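PDB 3I8S: ferrous iron transport protein B from Escherichia coli, which transports ferrous iron in a GTP-driven uptake system, its cytosolic N-terminal domain probably coupling GTP binding to channel opening. Local coordinates for residues F45-D49 / H50-L54; S194-P197 / L198-R202; A217-G220 / E221-Q224. One frame throughout, in Å; residues are numbered along the deposited sequence. Where two conformers were deposited one is given.

The three contacts follow one another along the chain, none nested in or crossing another, and each is made by neighbouring residues in a single bend. From the N terminus, contact 1 comes first: it closes the hairpin between strands 39-46 and 51-56 in the GTP-binding domain. Contact 2, in the helical domain, starts helix 198-210 after the loop that leaves helix 179-191. Contact 3 then ends helix 213-218 and turns the chain toward helix 226-236. Contacts 2 and 3 are neighbours, their centres about 12 Å apart, and meet where I196 CD1 packs on Y218 O. Contact 1 stands apart, about 29 Å from contact 2 between centres.

Contact 1 of 3, residues F45-D49 / H50-L54; sequences FSTTD and HQVTL
The ring of F45 has V52 lying over one of its faces, with CB 4.0 Å from the ring centroid and only 13° off the normal, a CH-pi contact. V52 CG1 comes down on the ring atom CE1 of F45 at 3.5 Å, while L54 CB sits at the ring edge, near its plane. F45 reaches this place because CG lies between the backbone N and the carbonyl carbon (chi1 71°), which turns the ring along V52 so that both side chains point the same way. The imidazole of H50 is met differently: D49 O lies over one face and T47 OG1 at its edge, in the ring plane. The same hydroxyl oxygen accepts the backbone N-H of H50 (N to OG1 2.9 Å).

These groups belong to a beta hairpin of the GTP-binding domain. F45 and V52 form a hydrogen-bonded antiparallel pair, with V52 N to F45 O at 2.8 Å, and S46 and Q51 form the non-hydrogen-bonded pair beyond it. On the face they share, the amide of Q51 folds back over S46, its NE2 3.3 Å from S46 CB. At the turn T47 N meets H50 O at 2.9 Å, but the return bond, from H50 N, ends on the threonine hydroxyl rather than on its carbonyl. D164 of helix 154-164 binds the turn from outside, OD2 meeting T47 OG1 and H50 ND1, and OD1 the backbone N of D49. On the buried face F45 and L54 both pack on L23 of helix 16-24, and strand 51-56 runs on to D56, predicted to bind GTP.

Contact 2 of 3, residues S194-P197 / L198-R202; sequences SDIP and LKQRR
I196 and R201 are brought together by two torsions of the arginine. With CG placed beside the backbone N (chi1 -81°), the chain first runs back toward the start of the helix; the bend at chi3 (-75°) then turns NE onto the carbonyl of I196. NE meets I196 O at 2.8 Å in a nearly straight bond, and the oxygen lies close to the guanidinium plane, though the donor is tilted from the plane of the carbonyl. The stem of the arginine is used as well: its CG packs 3.7 Å from I196 CG2, so one side chain offers apolar carbon to the isoleucine branch and a polar N-H to its backbone. I196 CG2 also touches Q200 CB at 3.8 Å, the two side chains crossing at about a right angle.

P197 is the N-cap of helix 198-210. Its carbonyl starts the helical ladder, accepting R201 N at 2.9 Å and, more weakly, Q200 N. The proline ring and the extended side chain of Q200 lie side by side, with OE1 of Q200 3.8 Å from P197 CD. Residues 196 and 201, just before the cap and in the first turn, occupy the positions of a hydrophobic staple, here with an arginine supplying its aliphatic part.

The far end of R201 reaches back to helix 179-191, NH1 bonding to A189 O, and R202 makes a salt bridge with D186 of that helix. I196 CD1 packs on Y218 O of helix 213-218. Q200 touches I113, in the loop between helix 98-111 and strand 115-120, so the helix start contacts both the preceding helix of its own domain and the GTP-binding domain.

Contact 3 of 3, residues A217-G220 / E221-Q224; sequences AYAG and EASQ
A222 N bonds to A219 O at 3.0 Å, the shortest hydrogen bond between residues 217-220 and 221-224. It is bent, with an N-H...O angle of 145°, and the donor stands above the carbonyl plane rather than on a lone pair, consistent with a tight turn. The methyl groups follow the same bend: A219 CB and A222 CB pack at 3.8 Å, and A222 CB also lies 3.2 Å from A219 O, so this oxygen faces both the N-H and the methyl of one residue.

One residue further on, S223 N reaches G220 O at 3.3 Å, a straight but weak bond. Then Q224 N meets E221 O at 3.1 Å, and the chain thus steps along in bonds from each residue to the one three before it, the spacing of a 3-10 helix. E221 itself turns away from the bend, with only its CB against the carbonyl carbon of G220.

The bend packs on apolar side chains of the domain: A219 and S223 touch M208 of helix 198-210, A219 and A222 touch M192, and A222 and E221 rest on V191 at the end of helix 179-191.

G220 carries the change of direction with positive phi (54°) and psi -126°, a combination that side-chain-bearing residues rarely adopt. Together with E221 in a near-helical conformation, this makes residues 219-222 a type II' turn with glycine at its second position, merging with a short 3-10 segment on the way from helix 213-218 to helix 226-236 of the helical domain.

Contact 1 of 3, residues F45-D49 / H50-L54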
loop_
_atom_site.group_PDB
_atom_site.type_symbol
_atom_site.label_atom_id
_atom_site.label_comp_id
_atom_site.label_asym_id
_atom_site.label_seq_id
_atom_site.Cartn_x
_atom_site.Cartn_y
_atom_site.Cartn_z
ATOM N N PHE A 45 21.164 3.298 -1.491
ATOM C CA PHE A 45 21.403 4.101 -2.690
ATOM C C PHE A 45 21.215 5.548 -2.327
ATOM O O PHE A 45 20.738 5.892 -1.221
ATOM C CB PHE A 45 20.491 3.727 -3.879
ATOM C CG PHE A 45 19.059 4.116 -3.724
ATOM C CD1 PHE A 45 18.154 3.227 -3.163
ATOM C CD2 PHE A 45 18.584 5.327 -4.221
ATOM C CE1 PHE A 45 16.821 3.567 -3.031
ATOM C CE2 PHE A 45 17.266 5.677 -4.111
ATOM C CZ PHE A 45 16.367 4.792 -3.499
ATOM N N SER A 46 21.607 6.394 -3.261
ATOM C CA SER A 46 21.554 7.828 -3.016
ATOM C C SER A 46 20.793 8.518 -4.130
ATOM O O SER A 46 20.713 8.026 -5.274
ATOM C CB SER A 46 22.939 8.430 -2.817
ATOM O OG SER A 46 23.764 8.301 -3.962
ATOM N N THR A 47 20.179 9.622 -3.753
ATOM C CA THR A 47 19.533 10.537 -4.658
ATOM C C THR A 47 20.348 11.845 -4.652
ATOM O O THR A 47 21.378 11.951 -3.964
ATOM C CB THR A 47 18.114 10.796 -4.218
ATOM O OG1 THR A 47 18.112 11.461 -2.947
ATOM C CG2 THR A 47 17.256 9.491 -4.147
ATOM N N THR A 48 19.865 12.899 -5.305
ATOM C CA THR A 48 20.550 14.170 -5.218
ATOM C C THR A 48 20.695 14.618 -3.754
ATOM O O THR A 48 21.766 15.071 -3.356
ATOM C CB THR A 48 19.837 15.262 -6.048
ATOM O OG1 THR A 48 19.798 14.846 -7.426
ATOM C CG2 THR A 48 20.494 16.587 -5.895
ATOM N N ASP A 49 19.633 14.466 -2.975
ATOM C CA ASP A 49 19.603 15.039 -1.637
ATOM C C ASP A 49 19.804 13.984 -0.497
ATOM O O ASP A 49 20.175 14.373 0.620
ATOM C CB ASP A 49 18.274 15.731 -1.394
ATOM C CG ASP A 49 18.086 16.969 -2.220
ATOM O OD1 ASP A 49 19.065 17.557 -2.676
ATOM O OD2 ASP A 49 16.927 17.405 -2.353
ATOM N N HIS A 50 19.512 12.719 -0.759
ATOM C CA HIS A 50 19.273 11.763 0.334
ATOM C C HIS A 50 20.126 10.523 0.193
ATOM O O HIS A 50 20.376 10.047 -0.932
ATOM C CB HIS A 50 17.798 11.299 0.378
ATOM C CG HIS A 50 16.835 12.367 0.795
ATOM N ND1 HIS A 50 16.144 13.134 -0.114
ATOM C CD2 HIS A 50 16.425 12.775 2.022
ATOM C CE1 HIS A 50 15.397 14.019 0.536
ATOM N NE2 HIS A 50 15.531 13.804 1.833
ATOM N N GLN A 51 20.568 10.021 1.347
ATOM C CA GLN A 51 21.099 8.684 1.505
ATOM C C GLN A 51 19.960 7.808 1.958
ATOM O O GLN A 51 19.323 8.078 2.984
ATOM C CB GLN A 51 22.228 8.699 2.554
ATOM C CG GLN A 51 23.421 9.447 2.081
ATOM C CD GLN A 51 23.868 8.944 0.735
ATOM O OE1 GLN A 51 23.855 7.725 0.470
ATOM N NE2 GLN A 51 24.216 9.869 -0.146
ATOM N N VAL A 52 19.660 6.773 1.171
ATOM C CA VAL A 52 18.495 5.922 1.376
ATOM C C VAL A 52 18.848 4.473 1.767
ATOM O O VAL A 52 19.796 3.874 1.247
ATOM C CB VAL A 52 17.610 5.858 0.084
ATOM C CG1 VAL A 52 16.423 4.835 0.251
ATOM C CG2 VAL A 52 17.116 7.274 -0.323
ATOM N N THR A 53 18.100 3.961 2.734
ATOM C CA THR A 53 18.029 2.530 3.012
ATOM C C THR A 53 16.717 2.076 2.447
ATOM O O THR A 53 15.663 2.593 2.830
ATOM C CB THR A 53 18.077 2.197 4.526
ATOM O OG1 THR A 53 19.343 2.628 5.072
ATOM C CG2 THR A 53 17.919 0.699 4.765
ATOM N N LEU A 54 16.793 1.079 1.578
ATOM C CA LEU A 54 15.649 0.472 0.905
ATOM C C LEU A 54 15.441 -0.935 1.428
ATOM O O LEU A 54 16.309 -1.783 1.301
ATOM C CB LEU A 54 15.908 0.428 -0.615
ATOM C CG LEU A 54 14.776 -0.000 -1.523
ATOM C CD1 LEU A 54 13.642 1.039 -1.384
ATOM C CD2 LEU A 54 15.317 -0.218 -3.000
#

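Contact 2 of 3, residues S194-P197 / L198-R202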
loop_
_atom_site.group_PDB
_atom_site.type_symbol
_atom_site.label_atom_id
_atom_site.label_comp_id
_atom_site.label_asym_id
_atom_site.label_seq_id
_atom_site.Cartn_x
_atom_site.Cartn_y
_atom_site.Cartn_z
ATOM N N SER A 194 -3.280 5.096 22.262
ATOM C CA SER A 194 -3.397 6.496 21.850
ATOM C C SER A 194 -2.253 6.952 20.968
ATOM O O SER A 194 -2.416 7.879 20.161
ATOM C CB SER A 194 -3.545 7.432 23.071
ATOM O OG SER A 194 -2.695 7.042 24.128
ATOM N N ASP A 195 -1.115 6.281 21.095
ATOM C CA ASP A 195 0.088 6.679 20.374
ATOM C C ASP A 195 0.084 6.254 18.899
ATOM O O ASP A 195 0.895 6.766 18.105
ATOM C CB ASP A 195 1.363 6.257 21.142
ATOM C CG ASP A 195 1.620 4.740 21.145
ATOM O OD1 ASP A 195 0.659 3.937 21.096
ATOM O OD2 ASP A 195 2.821 4.362 21.230
ATOM N N ILE A 196 -0.863 5.389 18.517
ATOM C CA ILE A 196 -1.062 5.025 17.117
ATOM C C ILE A 196 -1.785 6.146 16.376
ATOM O O ILE A 196 -2.859 6.569 16.802
ATOM C CB ILE A 196 -1.915 3.718 16.949
ATOM C CG1 ILE A 196 -1.305 2.549 17.727
ATOM C CG2 ILE A 196 -2.110 3.374 15.440
ATOM C CD1 ILE A 196 -2.093 1.236 17.668
ATOM N N PRO A 197 -1.240 6.586 15.225
ATOM C CA PRO A 197 -1.899 7.630 14.474
ATOM C C PRO A 197 -3.376 7.321 14.251
ATOM O O PRO A 197 -3.749 6.156 14.063
ATOM C CB PRO A 197 -1.141 7.624 13.134
ATOM C CG PRO A 197 0.184 7.188 13.495
ATOM C CD PRO A 197 -0.036 6.127 14.525
ATOM N N LEU A 198 -4.204 8.356 14.282
ATOM C CA LEU A 198 -5.642 8.177 14.097
ATOM C C LEU A 198 -6.003 7.466 12.809
ATOM O O LEU A 198 -6.859 6.588 12.818
ATOM C CB LEU A 198 -6.379 9.508 14.157
ATOM C CG LEU A 198 -7.916 9.461 14.043
ATOM C CD1 LEU A 198 -8.541 8.450 14.998
ATOM C CD2 LEU A 198 -8.459 10.848 14.293
ATOM N N LYS A 199 -5.380 7.848 11.701
ATOM C CA LYS A 199 -5.689 7.210 10.415
ATOM C C LYS A 199 -5.513 5.695 10.576
ATOM O O LYS A 199 -6.316 4.912 10.049
ATOM C CB LYS A 199 -4.745 7.682 9.312
ATOM C CG LYS A 199 -5.082 8.987 8.635
ATOM C CD LYS A 199 -4.813 8.938 7.100
ATOM C CE LYS A 199 -6.011 8.371 6.303
ATOM N NZ LYS A 199 -5.805 8.308 4.809
ATOM N N GLN A 200 -4.437 5.299 11.264
ATOM C CA GLN A 200 -4.093 3.882 11.354
ATOM C C GLN A 200 -5.039 3.169 12.294
ATOM O O GLN A 200 -5.410 2.032 12.065
ATOM C CB GLN A 200 -2.643 3.694 11.735
ATOM C CG GLN A 200 -1.723 4.170 10.637
ATOM C CD GLN A 200 -0.258 3.977 10.943
ATOM O OE1 GLN A 200 0.101 3.357 11.946
ATOM N NE2 GLN A 200 0.592 4.496 10.078
ATOM N N ARG A 201 -5.457 3.864 13.337
ATOM C CA ARG A 201 -6.471 3.334 14.239
ATOM C C ARG A 201 -7.787 3.108 13.487
ATOM O O ARG A 201 -8.429 2.078 13.626
ATOM C CB ARG A 201 -6.644 4.266 15.439
ATOM C CG ARG A 201 -5.537 4.025 16.525
ATOM C CD ARG A 201 -5.770 4.799 17.795
ATOM N NE ARG A 201 -5.454 6.210 17.666
ATOM C CZ ARG A 201 -6.341 7.203 17.767
ATOM N NH1 ARG A 201 -7.605 6.970 18.038
ATOM N NH2 ARG A 201 -5.937 8.457 17.633
ATOM N N ARG A 202 -8.171 4.045 12.655
ATOM C CA ARG A 202 -9.384 3.893 11.887
ATOM C C ARG A 202 -9.317 2.742 10.855
ATOM O O ARG A 202 -10.282 2.017 10.637
ATOM C CB ARG A 202 -9.735 5.211 11.223
ATOM C CG ARG A 202 -10.160 6.233 12.260
ATOM C CD ARG A 202 -10.513 7.554 11.595
ATOM N NE ARG A 202 -11.188 8.451 12.534
ATOM C CZ ARG A 202 -11.439 9.736 12.285
ATOM N NH1 ARG A 202 -11.027 10.295 11.160
ATOM N NH2 ARG A 202 -12.086 10.477 13.172
#

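Contact 3 of 3, residues A217-G220 / E221-Q224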
loop_
_atom_site.group_PDB
_atom_site.type_symbol
_atom_site.label_atom_id
_atom_site.label_comp_id
_atom_site.label_asym_id
_atom_site.label_seq_id
_atom_site.Cartn_x
_atom_site.Cartn_y
_atom_site.Cartn_z
ATOM N N ALA A 217 -4.707 -7.645 17.289
ATOM C CA ALA A 217 -3.495 -7.602 18.100
ATOM C C ALA A 217 -2.986 -6.182 18.332
ATOM O O ALA A 217 -2.407 -5.894 19.374
ATOM C CB ALA A 217 -2.378 -8.462 17.408
ATOM N N TYR A 218 -3.165 -5.319 17.339
ATOM C CA TYR A 218 -2.761 -3.909 17.446
ATOM C C TYR A 218 -3.708 -3.016 18.246
ATOM O O TYR A 218 -3.290 -1.968 18.762
ATOM C CB TYR A 218 -2.598 -3.316 16.066
ATOM C CG TYR A 218 -1.405 -3.819 15.324
ATOM C CD1 TYR A 218 -1.451 -5.007 14.588
ATOM C CD2 TYR A 218 -0.225 -3.087 15.328
ATOM C CE1 TYR A 218 -0.307 -5.454 13.888
ATOM C CE2 TYR A 218 0.881 -3.514 14.674
ATOM C CZ TYR A 218 0.845 -4.677 13.922
ATOM O OH TYR A 218 2.032 -5.034 13.288
ATOM N N ALA A 219 -4.946 -3.489 18.393
ATOM C CA ALA A 219 -6.092 -2.668 18.726
ATOM C C ALA A 219 -6.333 -2.587 20.222
ATOM O O ALA A 219 -7.239 -1.887 20.682
ATOM C CB ALA A 219 -7.329 -3.233 18.025
ATOM N N GLY A 220 -5.516 -3.300 20.998
ATOM C CA GLY A 220 -5.604 -3.232 22.432
ATOM C C GLY A 220 -7.005 -3.532 22.903
ATOM O O GLY A 220 -7.572 -4.547 22.513
ATOM N N GLU A 221 -7.570 -2.620 23.693
ATOM C CA GLU A 221 -8.889 -2.799 24.324
ATOM C C GLU A 221 -10.068 -2.855 23.347
ATOM O O GLU A 221 -11.136 -3.364 23.689
ATOM C CB GLU A 221 -9.144 -1.662 25.319
ATOM C CG GLU A 221 -8.158 -1.615 26.516
ATOM C CD GLU A 221 -8.607 -2.412 27.717
ATOM O OE1 GLU A 221 -9.732 -2.974 27.686
ATOM O OE2 GLU A 221 -7.835 -2.459 28.710
ATOM N N ALA A 222 -9.877 -2.298 22.152
ATOM C CA ALA A 222 -10.878 -2.289 21.119
ATOM C C ALA A 222 -11.389 -3.694 20.816
ATOM O O ALA A 222 -12.549 -3.854 20.488
ATOM C CB ALA A 222 -10.314 -1.620 19.812
ATOM N N SER A 223 -10.517 -4.709 20.927
ATOM C CA SER A 223 -10.897 -6.081 20.552
ATOM C C SER A 223 -12.069 -6.620 21.391
ATOM O O SER A 223 -12.879 -7.421 20.915
ATOM C CB SER A 223 -9.661 -7.011 20.491
ATOM O OG SER A 223 -9.781 -8.125 21.362
ATOM N N GLN A 224 -12.214 -6.106 22.606
ATOM C CA GLN A 224 -13.338 -6.419 23.488
ATOM C C GLN A 224 -14.710 -5.839 23.064
ATOM O O GLN A 224 -15.754 -6.232 23.597
ATOM C CB GLN A 224 -13.000 -5.957 24.920
ATOM C CG GLN A 224 -12.174 -6.955 25.692
ATOM C CD GLN A 224 -13.022 -8.075 26.316
ATOM O OE1 GLN A 224 -13.704 -8.832 25.606
ATOM N NE2 GLN A 224 -12.981 -8.183 27.652
#